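Side-chain contacts in lysine-sensitive aspartokinase 3 (Escherichia coli, PDB 2J0W), which phosphorylates L-aspartate with ATP to 4-phospho-L-aspartate, the first step of lysine biosynthesis, under allosteric feedback inhibition by lysine: residues T111-L114 / V115-G118; N149-F152 / G153-E156; G186-N189 / K190-T194; A303-R306 / N307-L310. All coordinates share one frame; numbering follows the deposited sequence.

Interaction 1 (T111-L114 / V115-G118)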
loop_
_atom_site.group_PDB
_atom_site.type_symbol
_atom_site.label_atom_id
_atom_site.label_comp_id
_atom_site.label_asym_id
_atom_site.label_seq_id
_atom_site.Cartn_x
_atom_site.Cartn_y
_atom_site.Cartn_z
ATOM N N THR A 111 -11.577 -34.210 2.776
ATOM C CA THR A 111 -12.281 -33.506 1.711
ATOM C C THR A 111 -11.559 -33.644 0.353
ATOM O O THR A 111 -12.183 -33.965 -0.667
ATOM C CB THR A 111 -12.428 -32.029 2.083
ATOM O OG1 THR A 111 -13.429 -31.891 3.104
ATOM C CG2 THR A 111 -12.816 -31.204 0.858
ATOM N N ASP A 112 -10.245 -33.420 0.344
ATOM C CA ASP A 112 -9.470 -33.544 -0.886
ATOM C C ASP A 112 -9.594 -34.965 -1.422
ATOM O O ASP A 112 -9.718 -35.174 -2.629
ATOM C CB ASP A 112 -7.986 -33.218 -0.639
ATOM C CG ASP A 112 -7.646 -31.752 -0.903
ATOM O OD1 ASP A 112 -8.573 -30.921 -0.983
ATOM O OD2 ASP A 112 -6.445 -31.423 -1.020
ATOM N N GLU A 113 -9.565 -35.942 -0.517
ATOM C CA GLU A 113 -9.651 -37.346 -0.912
ATOM C C GLU A 113 -11.020 -37.726 -1.454
ATOM O O GLU A 113 -11.136 -38.501 -2.399
ATOM C CB GLU A 113 -9.323 -38.251 0.266
ATOM C CG GLU A 113 -9.602 -39.728 -0.019
ATOM C CD GLU A 113 -8.846 -40.265 -1.222
ATOM O OE1 GLU A 113 -7.620 -40.041 -1.313
ATOM O OE2 GLU A 113 -9.478 -40.928 -2.070
ATOM N N LEU A 114 -12.064 -37.189 -0.843
ATOM C CA LEU A 114 -13.403 -37.498 -1.292
ATOM C C LEU A 114 -13.689 -36.699 -2.554
ATOM O O LEU A 114 -14.221 -37.227 -3.526
ATOM C CB LEU A 114 -14.401 -37.137 -0.195
ATOM C CG LEU A 114 -15.827 -37.638 -0.366
ATOM C CD1 LEU A 114 -16.590 -37.365 0.913
ATOM C CD2 LEU A 114 -16.483 -36.954 -1.535
ATOM N N VAL A 115 -13.333 -35.420 -2.556
ATOM C CA VAL A 115 -13.624 -34.620 -3.735
ATOM C C VAL A 115 -12.845 -35.065 -4.954
ATOM O O VAL A 115 -13.284 -34.867 -6.072
ATOM C CB VAL A 115 -13.369 -33.121 -3.502
ATOM C CG1 VAL A 115 -13.349 -32.402 -4.835
ATOM C CG2 VAL A 115 -14.472 -32.524 -2.614
ATOM N N SER A 116 -11.699 -35.683 -4.750
ATOM C CA SER A 116 -10.901 -36.122 -5.875
ATOM C C SER A 116 -11.704 -37.071 -6.774
ATOM O O SER A 116 -11.541 -37.067 -8.001
ATOM C CB SER A 116 -9.652 -36.818 -5.365
ATOM O OG SER A 116 -10.026 -37.974 -4.653
ATOM N N HIS A 117 -12.581 -37.867 -6.169
ATOM C CA HIS A 117 -13.409 -38.823 -6.915
ATOM C C HIS A 117 -14.163 -38.311 -8.160
ATOM O O HIS A 117 -14.421 -39.091 -9.082
ATOM C CB HIS A 117 -14.393 -39.501 -5.958
ATOM C CG HIS A 117 -13.742 -40.492 -5.042
ATOM N ND1 HIS A 117 -12.847 -40.122 -4.060
ATOM C CD2 HIS A 117 -13.798 -41.844 -5.008
ATOM C CE1 HIS A 117 -12.378 -41.203 -3.464
ATOM N NE2 HIS A 117 -12.938 -42.261 -4.021
ATOM N N GLY A 118 -14.506 -37.022 -8.195
ATOM C CA GLY A 118 -15.221 -36.457 -9.336
ATOM C C GLY A 118 -14.454 -36.564 -10.645
ATOM O O GLY A 118 -14.945 -37.138 -11.629
#
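At an edge of the His117 imidazole, close to its plane, sits the carbonyl of Glu113, whose O accepts a weak, bent bond from ND1 (2.9 Å, N-H...O 128°). A second weak bond runs obliquely from ND1 to Leu114 O. The Glu113 carboxylate stands almost upright to the ring, its plane 81° away, and sets OE2 3.2 Å from CE1 of His117. Glu113 OE1 is used elsewhere, bonded to Thr193 OG1. Within helix 108-131 the same Glu113 O also takes the hydroxyl of Ser116, with OG 2.6 Å away. Chi1 of 63° tucks that OG between the backbone N and carbonyl carbon of Ser116, where it can reach back one turn. Val115 N bonds to Thr111 O at 2.6 Å, and CG2 of Val115 lies alongside CG2 of Thr111. Val115 also packs on Thr45 of the substrate site, from helix 44-51, while His117 reaches Asn94 of helix 82-102 through a weak NE2 bond. A leucine in place of His117 would probably deprive Glu113 O and Leu114 O of a weak donor each and lose the weak bond to Asn94. Glu113 O thus takes a short hydroxyl bond and a weak imidazole bond, which tie the two side chains back to the preceding turn.

Interaction 2 (N149-F152 / G153-E156)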
loop_
_atom_site.group_PDB
_atom_site.type_symbol
_atom_site.label_atom_id
_atom_site.label_comp_id
_atom_site.label_asym_id
_atom_site.label_seq_id
_atom_site.Cartn_x
_atom_site.Cartn_y
_atom_site.Cartn_z
ATOM N N ASN A 149 2.700 -30.241 -2.096
ATOM C CA ASN A 149 3.025 -30.219 -0.685
ATOM C C ASN A 149 1.834 -30.851 0.043
ATOM O O ASN A 149 0.960 -31.446 -0.583
ATOM C CB ASN A 149 3.186 -28.779 -0.207
ATOM C CG ASN A 149 1.990 -27.926 -0.557
ATOM O OD1 ASN A 149 0.881 -28.431 -0.730
ATOM N ND2 ASN A 149 2.204 -26.623 -0.656
ATOM N N ASP A 150 1.787 -30.670 1.360
ATOM C CA ASP A 150 0.717 -31.230 2.180
ATOM C C ASP A 150 -0.356 -30.218 2.568
ATOM O O ASP A 150 -1.149 -30.472 3.485
ATOM C CB ASP A 150 1.313 -31.857 3.442
ATOM C CG ASP A 150 2.045 -30.847 4.311
ATOM O OD1 ASP A 150 2.907 -31.274 5.113
ATOM O OD2 ASP A 150 1.756 -29.631 4.205
ATOM N N ARG A 151 -0.379 -29.074 1.884
ATOM C CA ARG A 151 -1.377 -28.041 2.161
ATOM C C ARG A 151 -2.704 -28.442 1.505
ATOM O O ARG A 151 -2.982 -28.032 0.376
ATOM C CB ARG A 151 -0.924 -26.690 1.595
ATOM C CG ARG A 151 -1.895 -25.571 1.927
ATOM C CD ARG A 151 -1.386 -24.219 1.509
ATOM N NE ARG A 151 -2.227 -23.144 2.032
ATOM C CZ ARG A 151 -2.522 -22.972 3.320
ATOM N NH1 ARG A 151 -2.054 -23.809 4.237
ATOM N NH2 ARG A 151 -3.275 -21.947 3.697
ATOM N N PHE A 152 -3.523 -29.231 2.201
ATOM C CA PHE A 152 -4.786 -29.693 1.624
ATOM C C PHE A 152 -5.819 -28.592 1.376
ATOM O O PHE A 152 -5.944 -27.656 2.161
ATOM C CB PHE A 152 -5.403 -30.790 2.494
ATOM C CG PHE A 152 -4.535 -32.009 2.644
ATOM C CD1 PHE A 152 -3.639 -32.121 3.710
ATOM C CD2 PHE A 152 -4.614 -33.049 1.721
ATOM C CE1 PHE A 152 -2.834 -33.258 3.853
ATOM C CE2 PHE A 152 -3.816 -34.193 1.849
ATOM C CZ PHE A 152 -2.919 -34.303 2.918
ATOM N N GLY A 153 -6.558 -28.718 0.272
ATOM C CA GLY A 153 -7.559 -27.724 -0.075
ATOM C C GLY A 153 -7.057 -26.805 -1.175
ATOM O O GLY A 153 -7.834 -26.289 -1.982
ATOM N N ARG A 154 -5.745 -26.593 -1.187
ATOM C CA ARG A 154 -5.107 -25.759 -2.188
ATOM C C ARG A 154 -3.621 -26.063 -2.166
ATOM O O ARG A 154 -2.796 -25.196 -1.883
ATOM C CB ARG A 154 -5.379 -24.279 -1.908
ATOM C CG ARG A 154 -5.023 -23.840 -0.519
ATOM C CD ARG A 154 -5.605 -22.465 -0.249
ATOM N NE ARG A 154 -4.891 -21.760 0.812
ATOM C CZ ARG A 154 -5.260 -20.582 1.303
ATOM N NH1 ARG A 154 -6.347 -19.971 0.834
ATOM N NH2 ARG A 154 -4.532 -20.006 2.254
ATOM N N ALA A 155 -3.302 -27.320 -2.453
ATOM C CA ALA A 155 -1.930 -27.802 -2.470
ATOM C C ALA A 155 -1.122 -27.066 -3.522
ATOM O O ALA A 155 -1.649 -26.646 -4.538
ATOM C CB ALA A 155 -1.906 -29.301 -2.751
ATOM N N GLU A 156 0.168 -26.916 -3.271
ATOM C CA GLU A 156 1.038 -26.220 -4.199
ATOM C C GLU A 156 1.969 -27.215 -4.882
ATOM O O GLU A 156 2.652 -28.007 -4.222
ATOM C CB GLU A 156 1.844 -25.170 -3.453
ATOM C CG GLU A 156 0.978 -24.125 -2.775
ATOM C CD GLU A 156 1.730 -23.358 -1.703
ATOM O OE1 GLU A 156 2.934 -23.087 -1.916
ATOM O OE2 GLU A 156 1.118 -23.019 -0.661
#
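Two arginines run side by side in the same direction, Arg151 and Arg154, with their like-charged guanidinium groups edge to edge and NH2 modelled only 2.7 Å from NH2, a spacing between two donors that is doubtful in detail. They are the first and last residues of a type II beta turn, closed by a weak bond from Arg154 N to Arg151 O. Gly153, at phi 103°, holds the position where a CB would jam against the carbonyl O of Phe152. The guanidinium planes are 50° apart, and both chains are extended from CG to NE. Arg154 NH1 is bonded to Thr356 O, and Glu156 OE2 lies 4.3 Å from Arg151 NE, beyond a salt bridge, and may offset some of the charge. The turn is tied to its surroundings by Gly153 N, bonded to Asp112 of helix 108-131, and by the backbone pairing of Gly153 with Thr359. Asn149 spans the open end of the loop. Its backbone N bonds to Glu156 O at 3.1 Å, and its side-chain amide makes an Asx turn. OD1 of Asn149 takes Arg151 N and Glu156 N, each at 3.0 Å, from opposite faces of the amide plane.

Interaction 3 (G186-N189 / K190-T194)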
loop_
_atom_site.group_PDB
_atom_site.type_symbol
_atom_site.label_atom_id
_atom_site.label_comp_id
_atom_site.label_asym_id
_atom_site.label_seq_id
_atom_site.Cartn_x
_atom_site.Cartn_y
_atom_site.Cartn_z
ATOM N N GLY A 186 -3.867 -34.046 -6.921
ATOM C CA GLY A 186 -2.472 -34.423 -6.833
ATOM C C GLY A 186 -2.272 -35.342 -5.646
ATOM O O GLY A 186 -3.245 -35.767 -5.026
ATOM N N SER A 187 -1.018 -35.656 -5.334
ATOM C CA SER A 187 -0.705 -36.509 -4.194
ATOM C C SER A 187 0.481 -35.907 -3.486
ATOM O O SER A 187 1.418 -35.431 -4.117
ATOM C CB SER A 187 -0.379 -37.940 -4.641
ATOM O OG SER A 187 0.725 -37.961 -5.528
ATOM N N GLU A 188 0.440 -35.918 -2.165
ATOM C CA GLU A 188 1.525 -35.355 -1.382
ATOM C C GLU A 188 2.659 -36.383 -1.163
ATOM O O GLU A 188 2.657 -37.461 -1.766
ATOM C CB GLU A 188 0.941 -34.790 -0.080
ATOM C CG GLU A 188 1.748 -35.007 1.152
ATOM C CD GLU A 188 1.363 -36.278 1.856
ATOM O OE1 GLU A 188 1.214 -37.322 1.178
ATOM O OE2 GLU A 188 1.210 -36.225 3.094
ATOM N N ASN A 189 3.649 -36.043 -0.349
ATOM C CA ASN A 189 4.758 -36.949 -0.116
ATOM C C ASN A 189 4.369 -38.322 0.425
ATOM O O ASN A 189 4.854 -39.340 -0.054
ATOM C CB ASN A 189 5.769 -36.292 0.822
ATOM C CG ASN A 189 7.078 -35.987 0.134
ATOM O OD1 ASN A 189 7.757 -36.892 -0.350
ATOM N ND2 ASN A 189 7.440 -34.711 0.080
ATOM N N LYS A 190 3.493 -38.354 1.420
ATOM C CA LYS A 190 3.083 -39.621 2.015
ATOM C C LYS A 190 1.866 -40.278 1.356
ATOM O O LYS A 190 1.031 -40.885 2.034
ATOM C CB LYS A 190 2.838 -39.422 3.510
ATOM C CG LYS A 190 4.029 -38.797 4.223
ATOM C CD LYS A 190 3.745 -38.513 5.696
ATOM C CE LYS A 190 5.002 -38.011 6.415
ATOM N NZ LYS A 190 4.760 -37.668 7.850
ATOM N N GLY A 191 1.778 -40.134 0.032
ATOM C CA GLY A 191 0.713 -40.747 -0.755
ATOM C C GLY A 191 -0.718 -40.248 -0.660
ATOM O O GLY A 191 -1.563 -40.650 -1.462
ATOM N N ARG A 192 -1.000 -39.392 0.318
ATOM C CA ARG A 192 -2.342 -38.845 0.509
ATOM C C ARG A 192 -2.737 -37.951 -0.658
ATOM O O ARG A 192 -1.891 -37.263 -1.232
ATOM C CB ARG A 192 -2.387 -38.057 1.811
ATOM C CG ARG A 192 -2.010 -38.911 3.005
ATOM C CD ARG A 192 -2.195 -38.187 4.311
ATOM N NE ARG A 192 -1.159 -37.193 4.557
ATOM C CZ ARG A 192 -1.202 -36.322 5.561
ATOM N NH1 ARG A 192 -2.232 -36.334 6.398
ATOM N NH2 ARG A 192 -0.217 -35.452 5.735
ATOM N N THR A 193 -4.022 -37.969 -1.006
ATOM C CA THR A 193 -4.527 -37.175 -2.120
ATOM C C THR A 193 -4.724 -35.710 -1.759
ATOM O O THR A 193 -5.183 -35.382 -0.665
ATOM C CB THR A 193 -5.873 -37.717 -2.645
ATOM O OG1 THR A 193 -5.764 -39.125 -2.897
ATOM C CG2 THR A 193 -6.241 -37.028 -3.961
ATOM N N THR A 194 -4.374 -34.831 -2.697
ATOM C CA THR A 194 -4.525 -33.386 -2.514
ATOM C C THR A 194 -5.261 -32.796 -3.701
ATOM O O THR A 194 -5.436 -33.462 -4.723
ATOM C CB THR A 194 -3.167 -32.695 -2.461
ATOM O OG1 THR A 194 -2.442 -33.009 -3.662
ATOM C CG2 THR A 194 -2.378 -33.154 -1.230
#
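Glu188 and Arg192 meet at a slant across the end of a beta hairpin, the carboxylate plane turned 47° from the guanidinium plane. OE2 of Glu188 lies at the guanidinium edge, in its plane, and receives both NE (2.9 Å) and NH2 (3.1 Å) of Arg192 from one face of the carboxylate. NH2 comes nearly in line with the C-O bond, NE from above the plane. The glutamate chain bends at chi2 (-91°), folding back over the type I turn from Glu188 to Gly191, and this brings OE1 to the backbone N of Arg192, which meets it on the syn side but tilted out of the carboxylate plane, at 3.2 Å. Glu188 N bonds in turn to Arg192 O at 2.8 Å, so these two residues are joined by main chain and side chain alike. Farther along, Gly186 and Thr194 form an antiparallel hydrogen-bonded pair. Ser187 and Thr193 point to the same face, where Ser187 OG meets Arg147 and Thr193 OG1 meets Glu113 of helix 108-131. A glutamine in place of Glu188 would probably leave the Arg192 guanidinium without the negative charge that it grips. With three donors on two oxygens, the buried carboxylate is likely to stay ionised.

Interaction 4 (A303-R306 / N307-L310)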
loop_
_atom_site.group_PDB
_atom_site.type_symbol
_atom_site.label_atom_id
_atom_site.label_comp_id
_atom_site.label_asym_id
_atom_site.label_seq_id
_atom_site.Cartn_x
_atom_site.Cartn_y
_atom_site.Cartn_z
ATOM N N ALA A 303 -12.428 -6.511 -14.075
ATOM C CA ALA A 303 -12.534 -7.781 -13.363
ATOM C C ALA A 303 -13.122 -7.527 -11.984
ATOM O O ALA A 303 -12.781 -6.543 -11.319
ATOM C CB ALA A 303 -11.166 -8.426 -13.239
ATOM N N LEU A 304 -14.006 -8.422 -11.562
ATOM C CA LEU A 304 -14.662 -8.316 -10.266
ATOM C C LEU A 304 -14.263 -9.480 -9.365
ATOM O O LEU A 304 -14.245 -10.629 -9.799
ATOM C CB LEU A 304 -16.174 -8.317 -10.472
ATOM C CG LEU A 304 -17.086 -8.393 -9.250
ATOM C CD1 LEU A 304 -17.088 -7.061 -8.495
ATOM C CD2 LEU A 304 -18.493 -8.737 -9.730
ATOM N N ARG A 305 -13.915 -9.175 -8.119
ATOM C CA ARG A 305 -13.549 -10.204 -7.141
ATOM C C ARG A 305 -14.431 -9.945 -5.922
ATOM O O ARG A 305 -14.256 -8.963 -5.202
ATOM C CB ARG A 305 -12.069 -10.104 -6.768
ATOM C CG ARG A 305 -11.474 -11.428 -6.334
ATOM C CD ARG A 305 -9.948 -11.393 -6.307
ATOM N NE ARG A 305 -9.414 -10.629 -5.178
ATOM C CZ ARG A 305 -8.122 -10.367 -5.023
ATOM N NH1 ARG A 305 -7.244 -10.809 -5.920
ATOM N NH2 ARG A 305 -7.703 -9.667 -3.980
ATOM N N ARG A 306 -15.395 -10.831 -5.715
ATOM C CA ARG A 306 -16.361 -10.715 -4.628
ATOM C C ARG A 306 -15.950 -11.251 -3.267
ATOM O O ARG A 306 -15.025 -12.051 -3.146
ATOM C CB ARG A 306 -17.657 -11.411 -5.028
ATOM C CG ARG A 306 -18.445 -10.689 -6.075
ATOM C CD ARG A 306 -19.900 -10.739 -5.702
ATOM N NE ARG A 306 -20.656 -9.663 -6.321
ATOM C CZ ARG A 306 -21.411 -8.810 -5.637
ATOM N NH1 ARG A 306 -21.500 -8.911 -4.315
ATOM N NH2 ARG A 306 -22.091 -7.870 -6.280
ATOM N N ASN A 307 -16.698 -10.822 -2.254
ATOM C CA ASN A 307 -16.484 -11.240 -0.876
ATOM C C ASN A 307 -15.071 -10.981 -0.393
ATOM O O ASN A 307 -14.414 -11.857 0.179
ATOM C CB ASN A 307 -16.817 -12.714 -0.717
ATOM C CG ASN A 307 -18.130 -13.064 -1.353
ATOM O OD1 ASN A 307 -19.129 -12.374 -1.142
ATOM N ND2 ASN A 307 -18.144 -14.142 -2.142
ATOM N N GLN A 308 -14.607 -9.767 -0.635
ATOM C CA GLN A 308 -13.288 -9.390 -0.201
ATOM C C GLN A 308 -13.423 -8.915 1.243
ATOM O O GLN A 308 -14.500 -8.520 1.688
ATOM C CB GLN A 308 -12.742 -8.282 -1.098
ATOM C CG GLN A 308 -12.722 -8.660 -2.569
ATOM C CD GLN A 308 -11.794 -9.826 -2.881
ATOM O OE1 GLN A 308 -10.574 -9.700 -2.822
ATOM N NE2 GLN A 308 -12.373 -10.968 -3.219
ATOM N N THR A 309 -12.327 -8.991 1.980
ATOM C CA THR A 309 -12.313 -8.556 3.364
ATOM C C THR A 309 -11.252 -7.461 3.497
ATOM O O THR A 309 -10.138 -7.619 2.992
ATOM C CB THR A 309 -11.955 -9.731 4.294
ATOM O OG1 THR A 309 -12.837 -10.833 4.033
ATOM C CG2 THR A 309 -12.078 -9.309 5.751
ATOM N N LEU A 310 -11.596 -6.344 4.141
ATOM C CA LEU A 310 -10.622 -5.262 4.329
ATOM C C LEU A 310 -10.101 -5.253 5.763
ATOM O O LEU A 310 -10.797 -4.829 6.689
ATOM C CB LEU A 310 -11.218 -3.880 4.009
ATOM C CG LEU A 310 -10.183 -2.747 4.183
ATOM C CD1 LEU A 310 -9.138 -2.829 3.073
ATOM C CD2 LEU A 310 -10.868 -1.383 4.171
HETATM O O HOH W 1 -19.014 -9.265 -2.305
#
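Strand 299-313 turns a corner at Asn307, whose backbone is in the left-handed region, so that the strand changes direction within the curled sheet. This is the antiparallel sheet of the ACT regulatory region, within the part required for homodimerisation. Ala303 and Arg305 pair with Ala390 and Leu388 of strand 386-393, and Gln308, just past the corner, still pairs with Leu386 of it; Thr309 then pairs with Leu353 and Leu310 with Glu383. Inside the bend the side chains of Arg305 and Gln308 cross at about a right angle, their guanidinium and amide planes 43° apart. OE1 of Gln308 is gripped side-on by two nitrogens of Arg305, NE at 2.8 Å and NH2 at 3.1 Å, both from the same face of the amide. The carbonyl oxygen lies in the guanidinium plane, although NE stands well above the plane of the amide. Gln308 is folded at chi2 (-64°), which turns its amide back toward the residues before the corner, and NE2 then donates to Arg306 O at 2.9 Å.

Other partners complete the network. Arg305 NH1 forms a salt bridge with Asp340, a residue of the allosteric lysine site, and bonds to Thr253 O at the end of helix 245-253; Gln308 NE2 also bonds to Asp354. The buried guanidinium therefore spans the inside of the corner and the inhibitor site, and its charge is probably balanced chiefly by Asp340. Arg306 leads away from this pair and packs on helix 436-448. A water near it accepts from Asn307 N at 2.8 Å and, weakly, from Arg306 NH1 at 3.2 Å.

Overall arrangement
Interactions 1, 2 and 3 meet in the kinase part of the chain, while interaction 4 stands apart in the regulatory region, its nearest atoms about 11 Å from interaction 2. Interaction 1 is the most buried and relies on backbone carbonyls within one helix; the other two lie partly at the surface and bring in charged groups, with arginine beside arginine in 149-156 and glutamate facing arginine in 186-194. Asp112 of interaction 1 packs against Phe152 and Thr194, and the Phe152 ring touches Thr193 and Thr194, so the helix, the turn and the hairpin share one seam. Interaction 4 lies at a bend within one strand, partly buried, and pairs a buried arginine with a neutral amide.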